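Local coordinates for protein urocanate hydratase (Paenibacillus sp. Soil724D2, PDB 7NED) that catalyses, as a thiourocanate hydratase that binds NAD+ and urocanate, the addition of water to thiourocanate, a step in the bacterial breakdown of ergothioneine, at residues L360-A365 with G422-P427; E368-A373 with T409-A414; I4-G9 with E394-R399. All blocks are in the same frame, centred on the assembly; numbering follows the deposited sequence.

Contact 1: L360-A365 with G422-P427; sequences LSDIHA and GKLQGP
K423 meets A365 only by its backbone, the carbonyl O of K423 standing 4.4 Å from A365 CB. At L424 the loop turns a side chain onto the helix. L424 CD2 does most of the touching: it lies against the backbone of D362, 3.5 Å from D362 O, and reaches 3.9 Å from A365 CB. The side chains of L424 and D362 cross obliquely, and L424 CB also comes within 3.8 Å of D362 OD1.

Q425 N donates to D362 OD1 at 2.9 Å in a nearly straight bond (172°), arriving on the syn side of the carboxylate and 23° out of its plane. D362 CG stands anti to its carbonyl carbon (chi1 -79°), which helps the carboxylate reach the loop. The aliphatic CG of Q425 rests on the same oxygen, 3.5 Å from D362 OD1. Farther out, a water joins S361 OG to Q425 NE2, the latter bond being weak. The other carboxylate oxygen, OD2, is hydrogen-bonded by the hydroxyl of S357, and a water 2.8 Å from D362 OD2 also lies close to P427 O. Here a buried carboxylate near the beginning of helix 360-373 is satisfied from separate loops, a worked case of one acid fixing irregular backbone. An alanine at D362 would probably leave the Q425 N-H and the S357 hydroxyl without their acceptors, and the loop less firmly placed.

The loop passes from helix 407-420 to strand 428-441. L424 also packs on V415, M418 and V419 of that helix, P427 shares a backbone hydrogen bond with L356, and D362 touches A355 of strand 351-355. Helix 360-373 thus meets the loop just beside the sheet in which strands 351-355 and 428-441 are antiparallel neighbours.

Contact 2: E368-A373 with T409-A414; sequences EFILEA and TKLALA
K410 NZ donates to A373 O at 3.0 Å, with a C=O...N angle of 146° and the nitrogen tilted away from the carbonyl plane. CG of K410 is anti to its backbone N (chi1 172°), and beyond it the extended chain carries NZ across to the other helix. The acceptor belongs to the last residue of helix 360-373, where carbonyl oxygens no longer have a following turn to bind. The positive charge there would probably be favoured by the partial negative charge of the helix end, and K410 also makes a cation-pi contact with F374, just beyond it.

Beside this polar link the helices meet through apolar side chains. F369 presents the edge of its ring to L411, whose CD1 is near the ring plane and 3.9 Å from F369 CD2. Within its own helix, A373 CB covers one face of the same ring, displaced from the ring centre. A414 CB approaches the far end of the ring obliquely, at a separation too short to be trusted. Deeper in, L411 CD1 also sits 3.8 Å from I370 CG1, so this single methyl fills the angle between the phenylalanine and the isoleucine. I370 and L411 both continue onto W353 of strand 351-355 and onto F403.

The axes of the two short segments come within 11.3 Å, their directions differing by 129°, a separation bridged by side chains, with one backbone carbonyl as acceptor. This is the familiar layering of an alpha/beta domain, two helices side by side on one face of a sheet. Helix 407-420 connects the parallel strands 398-400 and 428-441, between which the antiparallel strand 351-355 is inserted: a split beta-alpha-beta unit, with helix 360-373 packed against its helix.

Contact 3: I4-G9 with E394-R399; sequences ITAARG and EGLPAR
A6 directs its CB at L396, where it lies 3.8 Å from L396 CG and about as far from CD1, a small apolar fit between two buried residues. The backbone N of A6 is held by E31 of helix 17-31. A7 contributes mainly backbone: its carbonyl O is 4.3 Å from L396 CD2, while its N binds E27 of the same helix.

R8 folds back over the leucine. Its chain is bent at chi2 (64°), and the guanidinium lies flat against L396 CD2, which stands 3.6 Å from the guanidinium plane, off the centre of the group, and 3.7 Å from R8 NE. R8 NH1 donates to A6 O of its own segment at 2.7 Å (155°), and the same nitrogen forms a salt bridge with E31. R8 NH2 takes a different route: a water accepts from it at 3.0 Å and donates onward to G395 O at 2.6 Å. G395, with its positive phi, turns the chain ahead of L396, whose N is bound by N28.

The division of labour is instructive. The segments touch directly through apolar and guanidinium-on-methyl packing, and one water links them. The NH1 side of R8 is engaged by A6 O and E31, while NH2 reaches across through the water; together these partners probably keep the guanidinium from turning, making its flat face a lid for L396.

Contacts 1 and 2 share helix 360-373, their centres 13 Å apart, and both involve helix 407-420 or the loop leaving it. Each contact pairs buried residues (D362 and L424 in contact 1, I370 and L411 in contact 2, A6 and L396 in contact 3) with an exposed one: Q425, K410 and R8. Contact 1 turns on a carboxylate gripping loop backbone, contact 2 on an apolar helix interface with one exposed lysine at its border, contact 3 on packing beneath an arginine. Contact 3 alone ties the N-terminal segment to the C-terminal family region. It touches contact 1, through I363 on P397 and A398, whereas contacts 2 and 3 stay about 6 Å apart at their nearest atoms.

Contact 1: L360-A365 with G422-P427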
# COMPACT_ATOMS: atom_id res chain seq x y z
N LEU A 360 -29.82 16.58 15.32
CA LEU A 360 -30.35 16.45 13.96
C LEU A 360 -30.54 17.80 13.30
O LEU A 360 -30.47 17.91 12.06
CB LEU A 360 -31.66 15.67 14.03
CG LEU A 360 -32.46 15.53 12.73
CD1 LEU A 360 -31.61 14.70 11.72
CD2 LEU A 360 -33.74 14.82 13.08
N SER A 361 -30.79 18.85 14.09
CA SER A 361 -30.97 20.18 13.51
C SER A 361 -29.74 20.60 12.74
O SER A 361 -29.83 21.37 11.77
CB SER A 361 -31.30 21.20 14.60
OG SER A 361 -30.31 21.25 15.61
N ASP A 362 -28.57 20.12 13.16
CA ASP A 362 -27.34 20.43 12.43
C ASP A 362 -27.39 19.84 11.02
O ASP A 362 -27.13 20.54 10.03
CB ASP A 362 -26.12 19.90 13.18
CG ASP A 362 -25.70 20.78 14.34
OD1 ASP A 362 -26.30 21.87 14.52
OD2 ASP A 362 -24.75 20.39 15.08
N ILE A 363 -27.75 18.56 10.90
CA ILE A 363 -27.91 17.97 9.57
C ILE A 363 -28.94 18.76 8.78
O ILE A 363 -28.73 19.09 7.61
CB ILE A 363 -28.27 16.48 9.68
CG1 ILE A 363 -27.12 15.70 10.33
CG2 ILE A 363 -28.63 15.85 8.30
CD1 ILE A 363 -25.77 15.76 9.55
N HIS A 364 -30.07 19.12 9.41
CA HIS A 364 -31.14 19.78 8.66
C HIS A 364 -30.70 21.16 8.18
O HIS A 364 -31.07 21.59 7.07
CB HIS A 364 -32.41 19.86 9.50
CG HIS A 364 -33.12 18.54 9.61
ND1 HIS A 364 -34.13 18.29 10.52
CD2 HIS A 364 -32.97 17.39 8.90
CE1 HIS A 364 -34.56 17.06 10.38
NE2 HIS A 364 -33.88 16.48 9.40
N ALA A 365 -29.91 21.87 8.98
CA ALA A 365 -29.38 23.15 8.51
C ALA A 365 -28.46 22.96 7.30
O ALA A 365 -28.46 23.79 6.37
CB ALA A 365 -28.63 23.86 9.65
N GLY A 422 -21.66 29.75 14.64
CA GLY A 422 -22.71 29.23 15.49
C GLY A 422 -24.01 28.91 14.78
O GLY A 422 -25.05 28.78 15.43
N LYS A 423 -24.00 28.79 13.47
CA LYS A 423 -25.19 28.32 12.79
C LYS A 423 -25.37 26.81 12.91
O LYS A 423 -26.44 26.30 12.58
CB LYS A 423 -25.20 28.72 11.32
CG LYS A 423 -25.30 30.22 11.09
CD LYS A 423 -25.35 30.51 9.60
CE LYS A 423 -25.30 31.99 9.34
NZ LYS A 423 -25.37 32.19 7.87
N LEU A 424 -24.33 26.10 13.34
CA LEU A 424 -24.42 24.70 13.73
C LEU A 424 -24.00 24.62 15.19
O LEU A 424 -23.17 25.40 15.64
CB LEU A 424 -23.49 23.82 12.85
CG LEU A 424 -23.84 23.88 11.36
CD1 LEU A 424 -22.74 23.32 10.44
CD2 LEU A 424 -25.13 23.15 11.12
N GLN A 425 -24.55 23.65 15.91
CA GLN A 425 -24.32 23.59 17.35
C GLN A 425 -22.91 23.13 17.67
O GLN A 425 -22.37 23.47 18.73
CB GLN A 425 -25.30 22.61 18.00
CG GLN A 425 -26.74 22.96 17.81
CD GLN A 425 -27.38 23.59 19.02
OE1 GLN A 425 -26.71 23.99 19.98
NE2 GLN A 425 -28.70 23.71 18.97
N GLY A 426 -22.33 22.30 16.81
CA GLY A 426 -21.06 21.70 17.09
C GLY A 426 -20.37 21.34 15.80
O GLY A 426 -20.93 21.46 14.71
N PRO A 427 -19.14 20.85 15.90
CA PRO A 427 -18.36 20.54 14.70
C PRO A 427 -18.97 19.43 13.87
O PRO A 427 -19.79 18.62 14.32
CB PRO A 427 -16.99 20.12 15.25
CG PRO A 427 -16.92 20.81 16.59
CD PRO A 427 -18.34 20.71 17.13
O HOH W 1 -30.42 21.69 18.37
O HOH W 2 -22.54 18.72 15.08

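Contact 2: E368-A373 with T409-A414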
# COMPACT_ATOMS: atom_id res chain seq x y z
N GLU A 368 -30.60 22.32 4.26
CA GLU A 368 -31.15 23.55 3.73
C GLU A 368 -30.10 24.36 2.97
O GLU A 368 -30.38 24.94 1.97
CB GLU A 368 -31.86 24.35 4.79
CG GLU A 368 -33.19 23.77 5.18
CD GLU A 368 -34.24 23.77 4.05
OE1 GLU A 368 -34.19 24.56 3.13
OE2 GLU A 368 -35.15 22.98 4.08
N PHE A 369 -28.88 24.36 3.47
CA PHE A 369 -27.82 25.02 2.78
C PHE A 369 -27.61 24.42 1.40
O PHE A 369 -27.47 25.12 0.47
CB PHE A 369 -26.53 24.96 3.53
CG PHE A 369 -25.38 25.41 2.72
CD1 PHE A 369 -25.14 26.74 2.54
CD2 PHE A 369 -24.57 24.51 2.09
CE1 PHE A 369 -24.12 27.17 1.74
CE2 PHE A 369 -23.53 24.94 1.29
CZ PHE A 369 -23.31 26.26 1.13
N ILE A 370 -27.64 23.11 1.30
CA ILE A 370 -27.38 22.49 0.01
C ILE A 370 -28.47 22.85 -1.01
O ILE A 370 -28.18 23.17 -2.17
CB ILE A 370 -27.24 20.97 0.19
CG1 ILE A 370 -25.95 20.64 0.98
CG2 ILE A 370 -27.22 20.31 -1.16
CD1 ILE A 370 -25.77 19.13 1.39
N LEU A 371 -29.71 22.80 -0.59
CA LEU A 371 -30.81 23.15 -1.47
C LEU A 371 -30.71 24.59 -2.03
O LEU A 371 -31.08 24.83 -3.14
CB LEU A 371 -32.11 22.92 -0.74
CG LEU A 371 -32.34 21.48 -0.34
CD1 LEU A 371 -33.60 21.35 0.49
CD2 LEU A 371 -32.29 20.51 -1.52
N GLU A 372 -30.15 25.50 -1.26
CA GLU A 372 -29.98 26.87 -1.65
C GLU A 372 -28.72 27.11 -2.46
O GLU A 372 -28.74 27.83 -3.38
CB GLU A 372 -29.92 27.80 -0.44
CG GLU A 372 -31.00 27.67 0.61
CD GLU A 372 -30.62 28.25 2.01
OE1 GLU A 372 -29.44 28.46 2.33
OE2 GLU A 372 -31.52 28.47 2.84
N ALA A 373 -27.62 26.52 -2.05
CA ALA A 373 -26.36 26.75 -2.67
C ALA A 373 -26.02 25.90 -3.88
O ALA A 373 -25.15 26.27 -4.60
CB ALA A 373 -25.25 26.70 -1.64
N THR A 409 -15.50 20.59 -1.72
CA THR A 409 -14.78 21.67 -1.05
C THR A 409 -15.73 22.80 -0.69
O THR A 409 -15.70 23.32 0.43
CB THR A 409 -13.67 22.16 -1.98
OG1 THR A 409 -12.80 21.06 -2.28
CG2 THR A 409 -12.88 23.32 -1.34
N LYS A 410 -16.55 23.22 -1.65
CA LYS A 410 -17.56 24.26 -1.43
C LYS A 410 -18.44 23.93 -0.22
O LYS A 410 -18.65 24.77 0.67
CB LYS A 410 -18.40 24.41 -2.70
CG LYS A 410 -19.60 25.33 -2.53
CD LYS A 410 -20.20 25.63 -3.87
CE LYS A 410 -21.51 26.43 -3.68
NZ LYS A 410 -22.20 26.51 -5.01
N LEU A 411 -19.00 22.73 -0.19
CA LEU A 411 -19.83 22.33 0.94
C LEU A 411 -19.05 22.41 2.25
O LEU A 411 -19.52 22.98 3.24
CB LEU A 411 -20.36 20.92 0.72
CG LEU A 411 -21.17 20.39 1.88
CD1 LEU A 411 -22.44 21.27 2.15
CD2 LEU A 411 -21.58 18.99 1.50
N ALA A 412 -17.87 21.79 2.29
CA ALA A 412 -17.15 21.69 3.56
C ALA A 412 -16.73 23.07 4.07
O ALA A 412 -16.77 23.33 5.28
CB ALA A 412 -15.94 20.76 3.41
N LEU A 413 -16.32 23.97 3.16
CA LEU A 413 -15.97 25.32 3.59
C LEU A 413 -17.20 26.08 4.14
O LEU A 413 -17.11 26.75 5.18
CB LEU A 413 -15.34 26.11 2.44
CG LEU A 413 -13.91 25.67 2.08
CD1 LEU A 413 -13.44 26.48 0.87
CD2 LEU A 413 -12.94 25.79 3.25
N ALA A 414 -18.34 26.00 3.45
CA ALA A 414 -19.57 26.63 3.97
C ALA A 414 -19.91 26.07 5.35
O ALA A 414 -20.20 26.84 6.27
CB ALA A 414 -20.74 26.43 3.00

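Contact 3: I4-G9 with E394-R399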
# COMPACT_ATOMS: atom_id res chain seq x y z
N ILE A 4 -22.30 0.49 23.61
CA ILE A 4 -21.52 1.70 23.42
C ILE A 4 -22.30 2.65 22.53
O ILE A 4 -22.87 2.24 21.51
CB ILE A 4 -20.15 1.39 22.80
CG1 ILE A 4 -19.25 0.71 23.83
CG2 ILE A 4 -19.52 2.66 22.27
CD1 ILE A 4 -18.15 -0.16 23.19
N THR A 5 -22.32 3.92 22.91
CA THR A 5 -22.91 4.96 22.08
C THR A 5 -21.95 6.13 22.02
O THR A 5 -21.13 6.34 22.93
CB THR A 5 -24.27 5.44 22.63
OG1 THR A 5 -24.07 5.90 23.98
CG2 THR A 5 -25.30 4.32 22.59
N ALA A 6 -22.04 6.90 20.93
CA ALA A 6 -21.25 8.11 20.84
C ALA A 6 -21.71 9.13 21.86
O ALA A 6 -22.92 9.34 22.07
CB ALA A 6 -21.35 8.71 19.43
N ALA A 7 -20.74 9.82 22.46
CA ALA A 7 -21.04 10.98 23.27
C ALA A 7 -21.83 12.00 22.46
O ALA A 7 -21.51 12.27 21.31
CB ALA A 7 -19.75 11.60 23.81
N ARG A 8 -22.87 12.54 23.07
CA ARG A 8 -23.65 13.65 22.52
C ARG A 8 -23.32 14.91 23.29
O ARG A 8 -22.91 14.84 24.46
CB ARG A 8 -25.15 13.40 22.67
CG ARG A 8 -25.82 12.84 21.46
CD ARG A 8 -25.28 11.51 21.18
NE ARG A 8 -26.14 10.81 20.23
CZ ARG A 8 -25.94 9.57 19.82
NH1 ARG A 8 -24.91 8.88 20.28
NH2 ARG A 8 -26.82 8.99 19.00
N GLY A 9 -23.56 16.05 22.65
CA GLY A 9 -23.39 17.34 23.30
C GLY A 9 -22.01 17.93 23.07
O GLY A 9 -21.25 17.53 22.18
N GLU A 394 -29.62 7.31 12.45
CA GLU A 394 -28.95 6.12 12.89
C GLU A 394 -27.65 6.54 13.58
O GLU A 394 -26.76 6.99 12.97
CB GLU A 394 -28.69 5.19 11.72
N GLY A 395 -27.61 6.36 14.89
CA GLY A 395 -26.48 6.80 15.67
C GLY A 395 -26.44 8.32 15.62
O GLY A 395 -27.43 8.95 15.68
N LEU A 396 -25.27 8.88 15.48
CA LEU A 396 -25.17 10.32 15.31
C LEU A 396 -25.89 10.73 14.03
O LEU A 396 -25.77 10.05 13.02
CB LEU A 396 -23.71 10.76 15.23
CG LEU A 396 -22.93 10.59 16.53
CD1 LEU A 396 -21.48 10.99 16.31
CD2 LEU A 396 -23.58 11.47 17.61
N PRO A 397 -26.66 11.83 14.05
CA PRO A 397 -27.25 12.32 12.79
C PRO A 397 -26.17 12.48 11.74
O PRO A 397 -25.10 13.02 12.02
CB PRO A 397 -27.86 13.67 13.19
CG PRO A 397 -28.14 13.51 14.70
CD PRO A 397 -27.00 12.69 15.21
N ALA A 398 -26.46 12.02 10.52
CA ALA A 398 -25.47 12.06 9.44
C ALA A 398 -26.21 12.17 8.11
O ALA A 398 -27.42 11.91 8.02
CB ALA A 398 -24.59 10.80 9.45
N ARG A 399 -25.46 12.50 7.06
CA ARG A 399 -26.04 12.64 5.73
C ARG A 399 -25.07 12.11 4.69
O ARG A 399 -23.86 12.33 4.81
CB ARG A 399 -26.39 14.11 5.43
CG ARG A 399 -26.99 14.37 4.03
CD ARG A 399 -28.39 13.72 3.85
NE ARG A 399 -29.43 14.36 4.65
CZ ARG A 399 -30.26 13.73 5.48
NH1 ARG A 399 -30.19 12.41 5.67
NH2 ARG A 399 -31.11 14.45 6.18
O HOH W 3 -29.36 8.89 17.48